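Local coordinates for uncharacterized protein (Burkholderia pseudomallei K96243, PDB 4RHO) that is of unknown function but belongs to the immunity protein 52 family, whose members are thought to neutralise partner toxins in bacterial competition, at residues N35-V47 and A77-L89. Residues are numbered along the deposited sequence; the frame is centred on the assembly and turned at random.
Sequences NFSEMLSRESKVV and AFDADGSPSTPAL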
# COMPACT_ATOMS: atom_id res chain seq x y z
N ASN A 35 -15.39 3.31 -11.22
CA ASN A 35 -14.39 3.12 -12.27
C ASN A 35 -13.46 1.95 -11.91
O ASN A 35 -12.29 2.16 -11.58
CB ASN A 35 -13.58 4.42 -12.49
CG ASN A 35 -12.79 4.45 -13.78
OD1 ASN A 35 -12.65 3.43 -14.48
ND2 ASN A 35 -12.23 5.60 -14.10
N PHE A 36 -14.01 0.71 -11.94
CA PHE A 36 -13.26 -0.49 -11.54
C PHE A 36 -12.15 -0.81 -12.53
O PHE A 36 -11.15 -1.41 -12.15
CB PHE A 36 -14.21 -1.69 -11.42
CG PHE A 36 -15.30 -1.51 -10.40
CD1 PHE A 36 -15.02 -1.60 -9.04
CD2 PHE A 36 -16.61 -1.31 -10.79
CE1 PHE A 36 -16.03 -1.43 -8.09
CE2 PHE A 36 -17.62 -1.15 -9.84
CZ PHE A 36 -17.33 -1.21 -8.50
N SER A 37 -12.35 -0.46 -13.81
CA SER A 37 -11.38 -0.73 -14.86
C SER A 37 -10.07 0.03 -14.60
O SER A 37 -8.99 -0.57 -14.65
CB SER A 37 -11.95 -0.36 -16.22
OG SER A 37 -11.34 -1.11 -17.25
N GLU A 38 -10.17 1.33 -14.23
CA GLU A 38 -9.00 2.14 -13.90
C GLU A 38 -8.36 1.66 -12.59
O GLU A 38 -7.13 1.60 -12.49
CB GLU A 38 -9.39 3.64 -13.79
CG GLU A 38 -8.22 4.56 -13.44
CD GLU A 38 -7.12 4.63 -14.49
OE1 GLU A 38 -7.43 4.52 -15.70
OE2 GLU A 38 -5.95 4.88 -14.10
N MSE A 39 -9.19 1.26 -11.60
CA MSE A 39 -8.68 0.76 -10.32
C MSE A 39 -7.86 -0.53 -10.51
O MSE A 39 -6.72 -0.61 -10.06
CB MSE A 39 -9.83 0.53 -9.33
CG MSE A 39 -10.35 1.81 -8.70
SE MSE A 39 -11.73 1.48 -7.36
CE MSE A 39 -13.23 1.63 -8.43
N LEU A 40 -8.42 -1.51 -11.24
CA LEU A 40 -7.74 -2.79 -11.50
C LEU A 40 -6.47 -2.60 -12.36
O LEU A 40 -5.49 -3.33 -12.18
CB LEU A 40 -8.68 -3.79 -12.16
CG LEU A 40 -9.70 -4.44 -11.23
CD1 LEU A 40 -10.68 -5.28 -12.02
CD2 LEU A 40 -9.01 -5.29 -10.17
N SER A 41 -6.48 -1.62 -13.30
CA SER A 41 -5.30 -1.35 -14.14
C SER A 41 -4.16 -0.75 -13.30
O SER A 41 -3.00 -1.10 -13.51
CB SER A 41 -5.66 -0.42 -15.30
OG SER A 41 -6.01 0.87 -14.84
N ARG A 42 -4.50 0.13 -12.31
CA ARG A 42 -3.51 0.69 -11.38
C ARG A 42 -2.98 -0.38 -10.45
O ARG A 42 -1.78 -0.42 -10.18
CB ARG A 42 -4.11 1.84 -10.56
CG ARG A 42 -4.49 3.04 -11.39
CD ARG A 42 -4.91 4.19 -10.52
NE ARG A 42 -5.39 5.31 -11.33
CZ ARG A 42 -5.61 6.53 -10.84
NH1 ARG A 42 -5.33 6.80 -9.57
NH2 ARG A 42 -6.07 7.49 -11.63
N GLU A 43 -3.86 -1.29 -10.00
CA GLU A 43 -3.47 -2.41 -9.15
C GLU A 43 -2.57 -3.39 -9.92
O GLU A 43 -1.62 -3.93 -9.35
CB GLU A 43 -4.71 -3.13 -8.60
CG GLU A 43 -5.46 -2.32 -7.56
CD GLU A 43 -6.70 -2.98 -6.99
OE1 GLU A 43 -7.21 -3.94 -7.63
OE2 GLU A 43 -7.20 -2.51 -5.95
N SER A 44 -2.82 -3.54 -11.24
CA SER A 44 -2.02 -4.40 -12.11
C SER A 44 -0.56 -3.91 -12.20
O SER A 44 0.35 -4.72 -12.37
CB SER A 44 -2.62 -4.46 -13.51
OG SER A 44 -1.93 -5.38 -14.32
N LYS A 45 -0.35 -2.58 -12.11
CA LYS A 45 1.00 -2.00 -12.11
C LYS A 45 1.72 -2.35 -10.81
O LYS A 45 2.89 -2.71 -10.84
CB LYS A 45 0.93 -0.46 -12.29
CG LYS A 45 0.20 -0.01 -13.57
CD LYS A 45 1.00 -0.32 -14.84
CE LYS A 45 0.26 0.08 -16.10
NZ LYS A 45 -0.02 1.55 -16.13
N VAL A 46 1.00 -2.29 -9.67
CA VAL A 46 1.55 -2.64 -8.37
C VAL A 46 1.83 -4.16 -8.31
O VAL A 46 2.90 -4.57 -7.86
CB VAL A 46 0.61 -2.20 -7.21
CG1 VAL A 46 1.23 -2.50 -5.85
CG2 VAL A 46 0.27 -0.71 -7.33
N VAL A 47 0.90 -4.98 -8.85
CA VAL A 47 1.07 -6.44 -8.92
C VAL A 47 2.31 -6.78 -9.79
O VAL A 47 3.06 -7.70 -9.45
CB VAL A 47 -0.20 -7.14 -9.47
CG1 VAL A 47 0.08 -8.60 -9.83
CG2 VAL A 47 -1.35 -7.04 -8.47
N ALA A 77 -8.56 -11.69 -11.42
CA ALA A 77 -8.57 -10.23 -11.45
C ALA A 77 -8.15 -9.69 -12.82
O ALA A 77 -8.62 -8.63 -13.23
CB ALA A 77 -7.66 -9.69 -10.37
N PHE A 78 -7.21 -10.39 -13.50
CA PHE A 78 -6.63 -9.88 -14.74
C PHE A 78 -6.67 -10.92 -15.85
O PHE A 78 -6.73 -12.12 -15.57
CB PHE A 78 -5.16 -9.42 -14.52
CG PHE A 78 -4.93 -8.65 -13.24
CD1 PHE A 78 -5.28 -7.31 -13.15
CD2 PHE A 78 -4.30 -9.24 -12.15
CE1 PHE A 78 -5.07 -6.59 -11.97
CE2 PHE A 78 -4.07 -8.51 -10.98
CZ PHE A 78 -4.44 -7.19 -10.90
N ASP A 79 -6.54 -10.47 -17.12
CA ASP A 79 -6.33 -11.36 -18.25
C ASP A 79 -4.87 -11.83 -18.28
O ASP A 79 -4.06 -11.38 -17.47
CB ASP A 79 -6.69 -10.64 -19.58
CG ASP A 79 -8.18 -10.33 -19.74
OD1 ASP A 79 -9.01 -11.20 -19.40
OD2 ASP A 79 -8.50 -9.28 -20.35
N ALA A 80 -4.53 -12.72 -19.23
CA ALA A 80 -3.16 -13.25 -19.35
C ALA A 80 -2.13 -12.11 -19.61
O ALA A 80 -0.97 -12.23 -19.21
CB ALA A 80 -3.09 -14.27 -20.47
N ASP A 81 -2.58 -11.00 -20.24
CA ASP A 81 -1.71 -9.86 -20.56
C ASP A 81 -1.57 -8.89 -19.35
O ASP A 81 -0.73 -7.98 -19.38
CB ASP A 81 -2.24 -9.11 -21.80
CG ASP A 81 -3.74 -8.87 -21.78
OD1 ASP A 81 -4.29 -8.57 -20.69
OD2 ASP A 81 -4.37 -8.93 -22.87
N GLY A 82 -2.39 -9.09 -18.32
CA GLY A 82 -2.33 -8.27 -17.11
C GLY A 82 -3.39 -7.19 -17.05
O GLY A 82 -3.47 -6.46 -16.07
N SER A 83 -4.20 -7.06 -18.11
CA SER A 83 -5.28 -6.07 -18.14
C SER A 83 -6.48 -6.56 -17.33
O SER A 83 -6.65 -7.76 -17.15
CB SER A 83 -5.70 -5.77 -19.58
OG SER A 83 -6.29 -6.91 -20.19
N PRO A 84 -7.34 -5.64 -16.80
CA PRO A 84 -8.52 -6.10 -16.04
C PRO A 84 -9.37 -7.08 -16.86
O PRO A 84 -9.64 -6.82 -18.03
CB PRO A 84 -9.29 -4.80 -15.75
CG PRO A 84 -8.28 -3.72 -15.87
CD PRO A 84 -7.30 -4.16 -16.91
N SER A 85 -9.72 -8.24 -16.27
CA SER A 85 -10.54 -9.23 -16.97
C SER A 85 -12.01 -8.81 -16.95
O SER A 85 -12.44 -8.15 -16.00
CB SER A 85 -10.37 -10.62 -16.35
OG SER A 85 -10.93 -10.69 -15.05
N THR A 86 -12.77 -9.16 -18.00
CA THR A 86 -14.18 -8.78 -18.10
C THR A 86 -15.03 -9.52 -17.01
O THR A 86 -15.85 -8.88 -16.35
CB THR A 86 -14.72 -9.06 -19.51
OG1 THR A 86 -13.80 -8.52 -20.47
CG2 THR A 86 -16.10 -8.47 -19.73
N PRO A 87 -14.78 -10.84 -16.75
CA PRO A 87 -15.54 -11.53 -15.68
C PRO A 87 -15.40 -10.82 -14.33
O PRO A 87 -16.36 -10.77 -13.56
CB PRO A 87 -14.93 -12.93 -15.65
CG PRO A 87 -14.35 -13.12 -17.01
CD PRO A 87 -13.85 -11.78 -17.43
N ALA A 88 -14.20 -10.25 -14.04
CA ALA A 88 -13.97 -9.50 -12.80
C ALA A 88 -14.76 -8.19 -12.80
O ALA A 88 -15.43 -7.88 -11.81
CB ALA A 88 -12.48 -9.22 -12.63
N LEU A 89 -14.74 -7.45 -13.93
CA LEU A 89 -15.48 -6.18 -14.05
C LEU A 89 -16.99 -6.42 -14.00
O LEU A 89 -17.73 -5.57 -13.51
CB LEU A 89 -15.10 -5.46 -15.36
CG LEU A 89 -13.64 -4.98 -15.46
CD1 LEU A 89 -13.34 -4.45 -16.85
CD2 LEU A 89 -13.33 -3.92 -14.42
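The first torsions of Ser44 and Phe78 send one side chain to the loop and the other to the helix, where Ser44 CB touches Phe78 CE1. In Ser44 a chi1 of -175° sets OG opposite the backbone N. Ser44 OG donates to Gly82 O at 2.6 Å, with a C=O...donor angle of 139° and the donor tilted from the carbonyl plane. This is the one hydrogen bond between 35-47 and 77-89. In Phe78 CG lies beside its own N (chi1 -43°), which swings the ring to the helix. Phe78 CE1 meets Leu40 O at 3.3 Å, with the oxygen at the ring edge near its plane. Ser44 OG lies over one face of the ring, and Ala77 CB packs on the opposite face, offset toward the rim. Val47 CG2 comes in obliquely to Phe78 CZ at 3.9 Å.

Toward the start of the helix the contact is mostly apolar. Leu40 CB lies 3.7 Å from Pro84 CG, and the two side chains run past each other in opposite directions. Leu40 CD1 reaches Leu89 CD2 at 3.8 Å. Leu89 CD2 also lies 3.6 Å from Ser37 N and touches Phe36 C and CB.

A type I turn from Asp79 leads into Gly82 and presents its O to Ser44. Positive phi there calls for glycine, as Asp81 O would crowd a CB. Asp81 OD1 accepts from Ser83 OG and Ser83 N, the latter an Asx turn.

Ser85 N-caps helix 86-96, its bond to Ala88 N weak. Phe36 and Leu40 continue onto Leu92 of that helix. Helix 36-51 and the loop pack beside the antiparallel sheet: Leu40, Ala77 and Phe78 on Ile108 of strand 107-109, Val47 on Met121 of strand 120-124.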